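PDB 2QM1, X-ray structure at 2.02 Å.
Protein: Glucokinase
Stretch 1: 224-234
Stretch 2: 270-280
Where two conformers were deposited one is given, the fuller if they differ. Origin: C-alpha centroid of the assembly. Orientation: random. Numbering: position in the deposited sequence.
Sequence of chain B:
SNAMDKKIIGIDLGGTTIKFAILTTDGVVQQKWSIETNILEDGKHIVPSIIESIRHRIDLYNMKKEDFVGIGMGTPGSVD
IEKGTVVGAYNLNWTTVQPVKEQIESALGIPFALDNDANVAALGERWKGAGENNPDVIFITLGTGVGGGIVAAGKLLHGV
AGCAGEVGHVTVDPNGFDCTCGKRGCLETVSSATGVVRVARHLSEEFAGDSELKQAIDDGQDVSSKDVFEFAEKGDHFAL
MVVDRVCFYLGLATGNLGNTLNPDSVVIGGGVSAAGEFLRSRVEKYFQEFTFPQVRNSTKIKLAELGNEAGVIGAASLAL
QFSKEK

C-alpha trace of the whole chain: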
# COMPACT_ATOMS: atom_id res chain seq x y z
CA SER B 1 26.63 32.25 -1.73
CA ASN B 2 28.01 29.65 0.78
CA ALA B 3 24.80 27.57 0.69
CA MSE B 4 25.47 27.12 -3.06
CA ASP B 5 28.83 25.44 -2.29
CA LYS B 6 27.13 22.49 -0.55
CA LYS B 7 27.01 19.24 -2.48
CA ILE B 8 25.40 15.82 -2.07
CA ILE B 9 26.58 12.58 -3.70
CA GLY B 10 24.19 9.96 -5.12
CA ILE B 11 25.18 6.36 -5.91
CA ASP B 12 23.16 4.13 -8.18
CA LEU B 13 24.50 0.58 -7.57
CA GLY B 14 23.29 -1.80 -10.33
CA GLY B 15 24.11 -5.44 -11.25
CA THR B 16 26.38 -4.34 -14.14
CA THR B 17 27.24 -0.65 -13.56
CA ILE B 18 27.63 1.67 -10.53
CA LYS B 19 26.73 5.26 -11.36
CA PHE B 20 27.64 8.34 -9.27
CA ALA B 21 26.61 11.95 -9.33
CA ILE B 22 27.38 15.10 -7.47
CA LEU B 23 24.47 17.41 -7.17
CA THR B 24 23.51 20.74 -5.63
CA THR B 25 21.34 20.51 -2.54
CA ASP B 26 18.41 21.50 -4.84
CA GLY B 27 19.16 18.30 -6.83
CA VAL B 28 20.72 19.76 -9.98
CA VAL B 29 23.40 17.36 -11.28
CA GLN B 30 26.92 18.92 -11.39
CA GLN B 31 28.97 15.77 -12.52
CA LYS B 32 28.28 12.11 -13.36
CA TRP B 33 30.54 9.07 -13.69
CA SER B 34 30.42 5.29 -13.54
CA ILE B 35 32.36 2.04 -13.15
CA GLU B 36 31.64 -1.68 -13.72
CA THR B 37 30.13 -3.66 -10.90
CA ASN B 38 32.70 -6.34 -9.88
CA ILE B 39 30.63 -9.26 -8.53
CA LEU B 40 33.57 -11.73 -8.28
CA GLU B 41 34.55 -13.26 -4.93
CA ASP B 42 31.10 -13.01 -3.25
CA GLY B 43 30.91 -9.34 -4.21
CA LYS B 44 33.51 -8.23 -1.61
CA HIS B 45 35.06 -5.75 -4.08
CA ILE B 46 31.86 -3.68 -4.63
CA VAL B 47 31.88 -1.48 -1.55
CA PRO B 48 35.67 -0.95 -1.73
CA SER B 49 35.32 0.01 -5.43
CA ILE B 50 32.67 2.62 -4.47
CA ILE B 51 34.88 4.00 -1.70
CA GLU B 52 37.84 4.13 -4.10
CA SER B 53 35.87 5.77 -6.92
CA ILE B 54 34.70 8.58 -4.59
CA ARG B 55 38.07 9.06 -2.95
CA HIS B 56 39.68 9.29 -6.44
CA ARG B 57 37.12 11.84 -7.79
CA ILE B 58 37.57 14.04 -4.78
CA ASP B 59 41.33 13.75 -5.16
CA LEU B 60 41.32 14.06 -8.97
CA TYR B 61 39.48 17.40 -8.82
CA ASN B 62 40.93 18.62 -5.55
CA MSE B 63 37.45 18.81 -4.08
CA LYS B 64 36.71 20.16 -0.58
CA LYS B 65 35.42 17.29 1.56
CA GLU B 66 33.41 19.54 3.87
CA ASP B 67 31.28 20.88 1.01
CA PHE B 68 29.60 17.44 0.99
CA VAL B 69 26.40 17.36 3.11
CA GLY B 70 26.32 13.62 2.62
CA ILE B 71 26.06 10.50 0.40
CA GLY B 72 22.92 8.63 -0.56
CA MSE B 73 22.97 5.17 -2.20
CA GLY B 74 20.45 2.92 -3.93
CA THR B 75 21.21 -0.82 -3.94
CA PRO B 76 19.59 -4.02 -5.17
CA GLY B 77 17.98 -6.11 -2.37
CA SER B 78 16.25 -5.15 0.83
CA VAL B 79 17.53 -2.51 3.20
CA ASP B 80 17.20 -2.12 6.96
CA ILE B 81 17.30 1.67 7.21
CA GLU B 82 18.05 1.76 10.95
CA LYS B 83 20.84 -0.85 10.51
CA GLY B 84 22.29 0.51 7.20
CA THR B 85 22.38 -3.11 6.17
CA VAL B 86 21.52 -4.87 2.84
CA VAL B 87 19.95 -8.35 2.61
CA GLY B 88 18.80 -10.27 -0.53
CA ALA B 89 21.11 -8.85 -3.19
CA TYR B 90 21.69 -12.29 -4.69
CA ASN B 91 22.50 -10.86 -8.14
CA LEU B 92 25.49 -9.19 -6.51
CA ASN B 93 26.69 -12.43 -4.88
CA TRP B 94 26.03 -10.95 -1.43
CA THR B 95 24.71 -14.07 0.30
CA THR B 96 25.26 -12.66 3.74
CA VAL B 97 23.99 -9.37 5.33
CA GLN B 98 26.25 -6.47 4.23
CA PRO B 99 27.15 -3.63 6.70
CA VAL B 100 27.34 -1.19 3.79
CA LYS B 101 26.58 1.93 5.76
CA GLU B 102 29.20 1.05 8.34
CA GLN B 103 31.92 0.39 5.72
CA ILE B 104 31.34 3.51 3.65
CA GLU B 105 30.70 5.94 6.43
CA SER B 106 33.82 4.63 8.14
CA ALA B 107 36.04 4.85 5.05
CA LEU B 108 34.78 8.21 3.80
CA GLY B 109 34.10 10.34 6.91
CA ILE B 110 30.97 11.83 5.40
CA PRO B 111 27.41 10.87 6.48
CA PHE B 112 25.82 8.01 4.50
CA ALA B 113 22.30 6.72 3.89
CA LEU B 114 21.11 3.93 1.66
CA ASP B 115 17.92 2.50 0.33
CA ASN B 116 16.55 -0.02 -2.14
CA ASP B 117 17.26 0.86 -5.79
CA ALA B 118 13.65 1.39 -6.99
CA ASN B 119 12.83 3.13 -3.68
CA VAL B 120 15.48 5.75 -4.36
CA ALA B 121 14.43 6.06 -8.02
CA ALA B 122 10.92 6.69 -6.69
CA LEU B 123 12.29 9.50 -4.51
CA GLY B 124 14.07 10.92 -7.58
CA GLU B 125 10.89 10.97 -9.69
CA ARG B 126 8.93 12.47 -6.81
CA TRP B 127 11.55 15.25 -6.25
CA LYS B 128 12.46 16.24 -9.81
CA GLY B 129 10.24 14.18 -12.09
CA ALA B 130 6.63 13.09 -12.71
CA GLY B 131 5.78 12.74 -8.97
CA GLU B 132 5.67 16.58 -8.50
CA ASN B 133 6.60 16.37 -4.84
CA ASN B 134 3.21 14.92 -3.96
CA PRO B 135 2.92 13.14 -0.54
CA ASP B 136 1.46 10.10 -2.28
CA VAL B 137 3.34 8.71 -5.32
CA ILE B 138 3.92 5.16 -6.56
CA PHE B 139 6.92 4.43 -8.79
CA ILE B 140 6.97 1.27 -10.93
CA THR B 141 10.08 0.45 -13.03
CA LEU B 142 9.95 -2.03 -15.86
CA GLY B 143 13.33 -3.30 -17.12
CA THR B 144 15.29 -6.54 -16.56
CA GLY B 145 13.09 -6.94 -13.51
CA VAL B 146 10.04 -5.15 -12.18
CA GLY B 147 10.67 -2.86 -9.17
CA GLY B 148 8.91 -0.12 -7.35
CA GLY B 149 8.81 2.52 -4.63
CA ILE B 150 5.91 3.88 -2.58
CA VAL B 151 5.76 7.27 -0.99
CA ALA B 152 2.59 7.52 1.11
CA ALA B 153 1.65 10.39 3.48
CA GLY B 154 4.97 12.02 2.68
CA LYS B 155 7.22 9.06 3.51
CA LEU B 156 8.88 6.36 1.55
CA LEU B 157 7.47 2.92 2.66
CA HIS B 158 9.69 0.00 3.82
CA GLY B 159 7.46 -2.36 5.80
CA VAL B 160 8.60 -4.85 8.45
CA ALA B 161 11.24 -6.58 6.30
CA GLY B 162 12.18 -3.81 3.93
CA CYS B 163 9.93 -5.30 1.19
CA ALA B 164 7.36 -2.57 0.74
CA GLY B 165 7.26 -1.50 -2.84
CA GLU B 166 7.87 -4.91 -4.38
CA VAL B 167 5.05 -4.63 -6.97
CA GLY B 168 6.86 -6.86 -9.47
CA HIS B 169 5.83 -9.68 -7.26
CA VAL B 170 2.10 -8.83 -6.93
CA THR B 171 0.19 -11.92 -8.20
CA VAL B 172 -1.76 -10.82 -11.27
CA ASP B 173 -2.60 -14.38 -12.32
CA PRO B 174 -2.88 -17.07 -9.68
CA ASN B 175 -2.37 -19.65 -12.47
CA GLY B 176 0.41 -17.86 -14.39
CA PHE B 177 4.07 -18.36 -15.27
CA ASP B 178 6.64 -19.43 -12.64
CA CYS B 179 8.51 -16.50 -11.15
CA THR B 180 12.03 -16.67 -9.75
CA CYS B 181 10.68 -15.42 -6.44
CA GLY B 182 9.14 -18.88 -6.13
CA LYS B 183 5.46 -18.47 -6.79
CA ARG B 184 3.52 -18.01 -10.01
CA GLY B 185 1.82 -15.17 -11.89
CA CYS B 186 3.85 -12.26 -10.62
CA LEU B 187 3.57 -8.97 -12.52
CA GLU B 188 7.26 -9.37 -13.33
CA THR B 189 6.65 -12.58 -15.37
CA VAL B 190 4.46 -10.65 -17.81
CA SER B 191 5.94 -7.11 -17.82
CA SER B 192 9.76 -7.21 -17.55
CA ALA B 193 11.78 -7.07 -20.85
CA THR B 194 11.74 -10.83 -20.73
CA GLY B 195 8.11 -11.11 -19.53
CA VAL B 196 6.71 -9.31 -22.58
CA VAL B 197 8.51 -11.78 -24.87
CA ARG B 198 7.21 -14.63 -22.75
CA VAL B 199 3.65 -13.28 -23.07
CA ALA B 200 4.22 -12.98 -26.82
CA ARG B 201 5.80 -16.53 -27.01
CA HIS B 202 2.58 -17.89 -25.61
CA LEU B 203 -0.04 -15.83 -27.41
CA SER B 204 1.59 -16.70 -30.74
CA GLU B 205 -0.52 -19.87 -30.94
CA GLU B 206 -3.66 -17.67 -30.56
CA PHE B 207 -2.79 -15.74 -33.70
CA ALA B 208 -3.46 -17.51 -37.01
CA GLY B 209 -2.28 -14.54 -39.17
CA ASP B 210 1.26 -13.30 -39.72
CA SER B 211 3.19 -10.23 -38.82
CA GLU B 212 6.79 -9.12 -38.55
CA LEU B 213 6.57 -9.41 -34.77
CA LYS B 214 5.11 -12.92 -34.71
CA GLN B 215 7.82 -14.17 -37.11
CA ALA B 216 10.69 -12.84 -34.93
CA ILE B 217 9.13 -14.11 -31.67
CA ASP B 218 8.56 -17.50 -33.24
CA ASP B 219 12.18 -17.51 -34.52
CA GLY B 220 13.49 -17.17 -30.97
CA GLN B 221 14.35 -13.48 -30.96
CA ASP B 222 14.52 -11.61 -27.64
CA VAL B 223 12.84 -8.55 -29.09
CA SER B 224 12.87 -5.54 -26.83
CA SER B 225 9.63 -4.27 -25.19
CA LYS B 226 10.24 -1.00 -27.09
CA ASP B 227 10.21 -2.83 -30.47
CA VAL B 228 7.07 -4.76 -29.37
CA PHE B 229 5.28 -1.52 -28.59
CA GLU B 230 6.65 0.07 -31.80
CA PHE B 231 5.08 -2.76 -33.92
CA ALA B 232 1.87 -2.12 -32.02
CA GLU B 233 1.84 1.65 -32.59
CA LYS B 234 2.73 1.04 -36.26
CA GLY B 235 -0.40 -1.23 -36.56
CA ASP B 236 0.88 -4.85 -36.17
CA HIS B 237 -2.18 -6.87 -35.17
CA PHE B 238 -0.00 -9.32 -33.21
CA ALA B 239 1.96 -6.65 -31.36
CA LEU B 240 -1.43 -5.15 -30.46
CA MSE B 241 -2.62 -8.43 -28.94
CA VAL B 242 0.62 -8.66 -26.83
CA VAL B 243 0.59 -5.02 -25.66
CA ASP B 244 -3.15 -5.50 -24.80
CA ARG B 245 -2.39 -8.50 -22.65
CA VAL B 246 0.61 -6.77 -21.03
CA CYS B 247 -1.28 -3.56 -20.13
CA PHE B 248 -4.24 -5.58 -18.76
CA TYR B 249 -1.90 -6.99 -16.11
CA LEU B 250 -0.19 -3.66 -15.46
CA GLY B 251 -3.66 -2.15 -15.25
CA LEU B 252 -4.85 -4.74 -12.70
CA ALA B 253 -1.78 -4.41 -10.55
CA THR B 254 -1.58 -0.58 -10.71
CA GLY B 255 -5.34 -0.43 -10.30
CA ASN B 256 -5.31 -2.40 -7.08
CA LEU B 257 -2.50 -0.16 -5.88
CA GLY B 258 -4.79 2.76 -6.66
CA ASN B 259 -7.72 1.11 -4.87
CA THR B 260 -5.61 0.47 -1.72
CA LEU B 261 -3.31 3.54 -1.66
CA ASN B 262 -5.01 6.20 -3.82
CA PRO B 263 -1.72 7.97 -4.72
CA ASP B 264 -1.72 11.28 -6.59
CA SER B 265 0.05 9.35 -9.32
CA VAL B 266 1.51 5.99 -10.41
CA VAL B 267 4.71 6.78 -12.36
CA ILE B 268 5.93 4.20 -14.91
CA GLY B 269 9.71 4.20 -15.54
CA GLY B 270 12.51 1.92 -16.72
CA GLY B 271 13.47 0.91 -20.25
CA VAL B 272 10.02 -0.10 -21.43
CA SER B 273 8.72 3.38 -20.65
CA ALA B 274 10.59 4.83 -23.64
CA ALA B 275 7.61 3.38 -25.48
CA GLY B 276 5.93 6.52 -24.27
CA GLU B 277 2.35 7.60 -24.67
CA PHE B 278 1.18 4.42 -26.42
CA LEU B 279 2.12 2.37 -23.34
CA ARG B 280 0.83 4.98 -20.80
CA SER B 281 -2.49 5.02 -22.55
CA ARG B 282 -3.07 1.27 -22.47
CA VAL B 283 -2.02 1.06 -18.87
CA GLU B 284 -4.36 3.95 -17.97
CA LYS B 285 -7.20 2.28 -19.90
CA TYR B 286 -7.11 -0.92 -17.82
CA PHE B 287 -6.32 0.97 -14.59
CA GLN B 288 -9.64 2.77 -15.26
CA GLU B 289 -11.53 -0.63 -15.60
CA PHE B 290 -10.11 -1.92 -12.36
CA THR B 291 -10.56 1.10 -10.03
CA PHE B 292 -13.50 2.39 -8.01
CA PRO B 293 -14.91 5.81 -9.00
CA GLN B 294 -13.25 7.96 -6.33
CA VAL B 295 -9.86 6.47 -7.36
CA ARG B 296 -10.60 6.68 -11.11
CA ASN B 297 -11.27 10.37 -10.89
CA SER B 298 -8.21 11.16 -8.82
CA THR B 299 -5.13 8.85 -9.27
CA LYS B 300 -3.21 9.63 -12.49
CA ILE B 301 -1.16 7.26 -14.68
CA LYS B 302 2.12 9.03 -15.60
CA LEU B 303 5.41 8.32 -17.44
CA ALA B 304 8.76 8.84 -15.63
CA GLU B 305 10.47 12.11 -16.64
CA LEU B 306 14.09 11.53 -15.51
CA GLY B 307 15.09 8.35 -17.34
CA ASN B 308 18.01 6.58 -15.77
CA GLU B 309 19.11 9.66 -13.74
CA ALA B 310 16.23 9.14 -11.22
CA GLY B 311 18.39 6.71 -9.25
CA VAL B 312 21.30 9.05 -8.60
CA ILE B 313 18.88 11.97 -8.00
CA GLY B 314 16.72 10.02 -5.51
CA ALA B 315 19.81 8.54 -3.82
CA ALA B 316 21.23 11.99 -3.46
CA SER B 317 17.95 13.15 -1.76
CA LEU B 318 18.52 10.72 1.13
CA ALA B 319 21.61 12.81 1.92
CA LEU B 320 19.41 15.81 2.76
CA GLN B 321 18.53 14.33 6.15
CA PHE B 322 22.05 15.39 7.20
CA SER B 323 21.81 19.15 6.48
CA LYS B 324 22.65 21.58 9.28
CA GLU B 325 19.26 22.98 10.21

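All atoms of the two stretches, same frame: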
# COMPACT_ATOMS: atom_id res chain seq x y z
N SER B 224 13.07 -6.45 -27.94
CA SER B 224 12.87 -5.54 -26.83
C SER B 224 11.38 -5.18 -26.66
O SER B 224 10.59 -5.33 -27.60
CB SER B 224 13.70 -4.27 -27.03
OG SER B 224 13.11 -3.47 -28.03
N SER B 225 11.00 -4.75 -25.46
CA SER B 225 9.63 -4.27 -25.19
C SER B 225 9.31 -3.05 -26.07
O SER B 225 8.19 -2.93 -26.57
CB SER B 225 9.46 -3.90 -23.72
OG SER B 225 9.45 -5.06 -22.90
N LYS B 226 10.30 -2.18 -26.22
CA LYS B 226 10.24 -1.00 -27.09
C LYS B 226 9.81 -1.37 -28.50
O LYS B 226 8.83 -0.82 -29.03
CB LYS B 226 11.60 -0.30 -27.12
CG LYS B 226 12.11 0.17 -25.74
CD LYS B 226 13.53 0.75 -25.80
CE LYS B 226 14.09 0.95 -24.39
NZ LYS B 226 14.97 2.16 -24.28
N ASP B 227 10.54 -2.30 -29.11
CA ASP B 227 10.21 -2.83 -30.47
C ASP B 227 8.80 -3.43 -30.52
O ASP B 227 8.11 -3.24 -31.50
CB ASP B 227 11.22 -3.88 -30.99
CG ASP B 227 12.58 -3.29 -31.35
OD1 ASP B 227 13.21 -2.65 -30.48
OD2 ASP B 227 13.03 -3.51 -32.50
N VAL B 228 8.40 -4.14 -29.47
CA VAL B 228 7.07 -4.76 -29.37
C VAL B 228 5.97 -3.72 -29.41
O VAL B 228 5.02 -3.83 -30.17
CB VAL B 228 6.92 -5.65 -28.10
CG1 VAL B 228 5.48 -6.00 -27.84
CG2 VAL B 228 7.79 -6.92 -28.23
N PHE B 229 6.14 -2.69 -28.59
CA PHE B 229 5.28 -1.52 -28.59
C PHE B 229 5.33 -0.76 -29.93
O PHE B 229 4.28 -0.36 -30.45
CB PHE B 229 5.54 -0.63 -27.34
CG PHE B 229 4.89 -1.16 -26.08
CD1 PHE B 229 3.69 -0.61 -25.62
CD2 PHE B 229 5.46 -2.22 -25.36
CE1 PHE B 229 3.06 -1.11 -24.50
CE2 PHE B 229 4.83 -2.74 -24.23
CZ PHE B 229 3.63 -2.18 -23.79
N GLU B 230 6.52 -0.61 -30.51
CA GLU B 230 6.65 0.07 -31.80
C GLU B 230 5.88 -0.65 -32.95
O GLU B 230 5.25 0.01 -33.79
CB GLU B 230 8.13 0.29 -32.16
CG GLU B 230 8.37 1.28 -33.32
CD GLU B 230 9.85 1.42 -33.76
OE1 GLU B 230 10.45 2.49 -33.53
OE2 GLU B 230 10.42 0.48 -34.36
N PHE B 231 5.91 -1.99 -32.97
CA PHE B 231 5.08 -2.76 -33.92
C PHE B 231 3.62 -2.49 -33.66
O PHE B 231 2.86 -2.34 -34.59
CB PHE B 231 5.34 -4.26 -33.82
CG PHE B 231 6.56 -4.72 -34.55
CD1 PHE B 231 7.66 -5.23 -33.85
CD2 PHE B 231 6.64 -4.63 -35.94
CE1 PHE B 231 8.82 -5.66 -34.53
CE2 PHE B 231 7.79 -5.06 -36.64
CZ PHE B 231 8.88 -5.58 -35.93
N ALA B 232 3.25 -2.38 -32.38
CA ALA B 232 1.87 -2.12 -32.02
C ALA B 232 1.43 -0.75 -32.53
O ALA B 232 0.45 -0.65 -33.25
CB ALA B 232 1.65 -2.24 -30.52
N GLU B 233 2.19 0.29 -32.18
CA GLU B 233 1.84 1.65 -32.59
C GLU B 233 1.68 1.70 -34.11
O GLU B 233 0.68 2.22 -34.62
CB GLU B 233 2.92 2.63 -32.09
CG GLU B 233 2.57 4.11 -32.21
CD GLU B 233 3.40 4.99 -31.24
OE1 GLU B 233 4.46 4.52 -30.71
OE2 GLU B 233 3.00 6.18 -31.02
N LYS B 234 2.65 1.11 -34.80
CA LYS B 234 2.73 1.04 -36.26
C LYS B 234 1.62 0.14 -36.89
O LYS B 234 1.56 0.00 -38.12
CB LYS B 234 4.13 0.52 -36.61
CG LYS B 234 4.82 1.14 -37.83
CD LYS B 234 5.95 2.13 -37.45
CE LYS B 234 7.10 1.47 -36.64
NZ LYS B 234 8.36 2.30 -36.52
N GLY B 270 11.70 3.05 -16.31
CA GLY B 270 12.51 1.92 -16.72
C GLY B 270 12.52 1.90 -18.23
O GLY B 270 11.86 2.72 -18.84
N GLY B 271 13.25 0.94 -18.81
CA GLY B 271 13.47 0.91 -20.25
C GLY B 271 12.21 0.88 -21.08
O GLY B 271 12.10 1.59 -22.08
N VAL B 272 11.26 0.05 -20.68
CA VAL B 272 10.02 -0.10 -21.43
C VAL B 272 9.30 1.24 -21.65
O VAL B 272 8.58 1.44 -22.65
CB VAL B 272 9.08 -1.14 -20.74
CG1 VAL B 272 7.84 -1.41 -21.60
CG2 VAL B 272 9.86 -2.46 -20.47
N SER B 273 9.53 2.17 -20.72
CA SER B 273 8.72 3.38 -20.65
C SER B 273 9.07 4.36 -21.76
O SER B 273 8.33 5.31 -22.01
CB SER B 273 8.85 4.05 -19.28
OG SER B 273 10.02 4.84 -19.20
N ALA B 274 10.20 4.11 -22.42
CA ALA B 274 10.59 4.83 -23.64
C ALA B 274 9.47 4.75 -24.66
O ALA B 274 9.30 5.63 -25.51
CB ALA B 274 11.91 4.24 -24.24
N ALA B 275 8.72 3.66 -24.58
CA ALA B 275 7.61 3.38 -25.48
C ALA B 275 6.62 4.54 -25.44
O ALA B 275 5.90 4.79 -26.40
CB ALA B 275 6.94 2.07 -25.08
N GLY B 276 6.58 5.23 -24.30
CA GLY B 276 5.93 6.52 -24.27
C GLY B 276 4.42 6.45 -24.18
O GLY B 276 3.86 5.55 -23.52
N GLU B 277 3.77 7.37 -24.86
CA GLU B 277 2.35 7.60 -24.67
C GLU B 277 1.49 6.37 -25.01
O GLU B 277 0.44 6.17 -24.42
CB GLU B 277 1.91 8.86 -25.43
CG GLU B 277 0.36 9.17 -25.42
CD GLU B 277 -0.24 9.36 -24.00
OE1 GLU B 277 0.51 9.61 -23.02
OE2 GLU B 277 -1.49 9.26 -23.86
N PHE B 278 1.95 5.56 -25.95
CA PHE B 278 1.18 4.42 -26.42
C PHE B 278 1.04 3.37 -25.30
O PHE B 278 -0.02 2.79 -25.11
CB PHE B 278 1.86 3.83 -27.65
CG PHE B 278 1.08 2.73 -28.31
CD1 PHE B 278 1.28 1.40 -27.93
CD2 PHE B 278 0.16 3.03 -29.31
CE1 PHE B 278 0.57 0.38 -28.53
CE2 PHE B 278 -0.57 2.01 -29.92
CZ PHE B 278 -0.37 0.69 -29.54
N LEU B 279 2.14 3.16 -24.57
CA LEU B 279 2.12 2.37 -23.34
C LEU B 279 1.33 3.02 -22.19
O LEU B 279 0.54 2.35 -21.57
CB LEU B 279 3.53 2.03 -22.86
CG LEU B 279 3.63 1.55 -21.41
CD1 LEU B 279 3.08 0.14 -21.27
CD2 LEU B 279 5.07 1.60 -20.94
N ARG B 280 1.55 4.31 -21.91
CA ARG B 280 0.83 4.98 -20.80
C ARG B 280 -0.68 4.88 -20.98
O ARG B 280 -1.40 4.54 -20.07
CB ARG B 280 1.23 6.45 -20.67
CG ARG B 280 0.90 7.09 -19.31
CD ARG B 280 0.73 8.54 -19.50
NE ARG B 280 -0.30 8.76 -20.49
CZ ARG B 280 -1.60 8.79 -20.21
NH1 ARG B 280 -2.05 8.69 -18.94
NH2 ARG B 280 -2.45 8.95 -21.23
O HOH W 1 4.06 6.91 -28.02
O HOH W 2 5.57 2.79 -28.43

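Stretch 2 runs along one side of the helix 225-233 in this glucokinase, and the contact, which buries 540 Å² in all, is mainly apolar, with no direct hydrogen bond between the two segments. At its start, Gly270 adopts phi/psi of 95/178, where a CB would jam against the preceding carbonyl, and its O accepts hydrogen bonds from Ser273 N (3.0 Å) and Ser273 OG (2.8 Å), securing the turn into the 3-10 segment 271-275. Gly271 then meets the extended side chain of Lys226, whose CE lies 3.1 Å from Gly271 O. Although the CA-to-CB bond of Lys226 points sideways, the end of the chain reaches stretch 2, and NZ sits 3.7 Å from Ala274 CB.

Val272, buried, places CG2 3.6 Å from Ser225 OG and CG1 4.2 Å from Phe229 CE2. Ala275 points toward the helix, and its small side chain allows close approach: its CB packs 3.8 Å from Phe229 CB. Gly276 occupies the N-cap position of the next helix, where its positive phi favours glycine.

Within that helix, Glu277 points away and forms a salt bridge with Arg280 (OE1 to NE, 2.8 Å). Phe278 has the largest contact area. Its CD1 meets the edge of the Phe229 ring at Phe229 CD1 (3.9 Å), its CE1 lies 3.5 Å from Ala232 CB, and Glu233 CB covers one face in a CH-pi contact, 4.2 Å from the ring centroid. Leu279 completes the pocket around buried Phe229, with CD1 3.5 Å from Phe229 CE1.

Two waters supply the polar link. Water 1 donates to Glu233 OE2 (3.3 Å) and Ala275 O (3.2 Å) and accepts from Phe278 N (3.2 Å); water 2 donates to Glu233 OE1 (3.1 Å) and Ala275 O (2.9 Å). The exposed carboxylate of Glu233 is thereby joined to stretch 2 while its aliphatic part packs on Phe278.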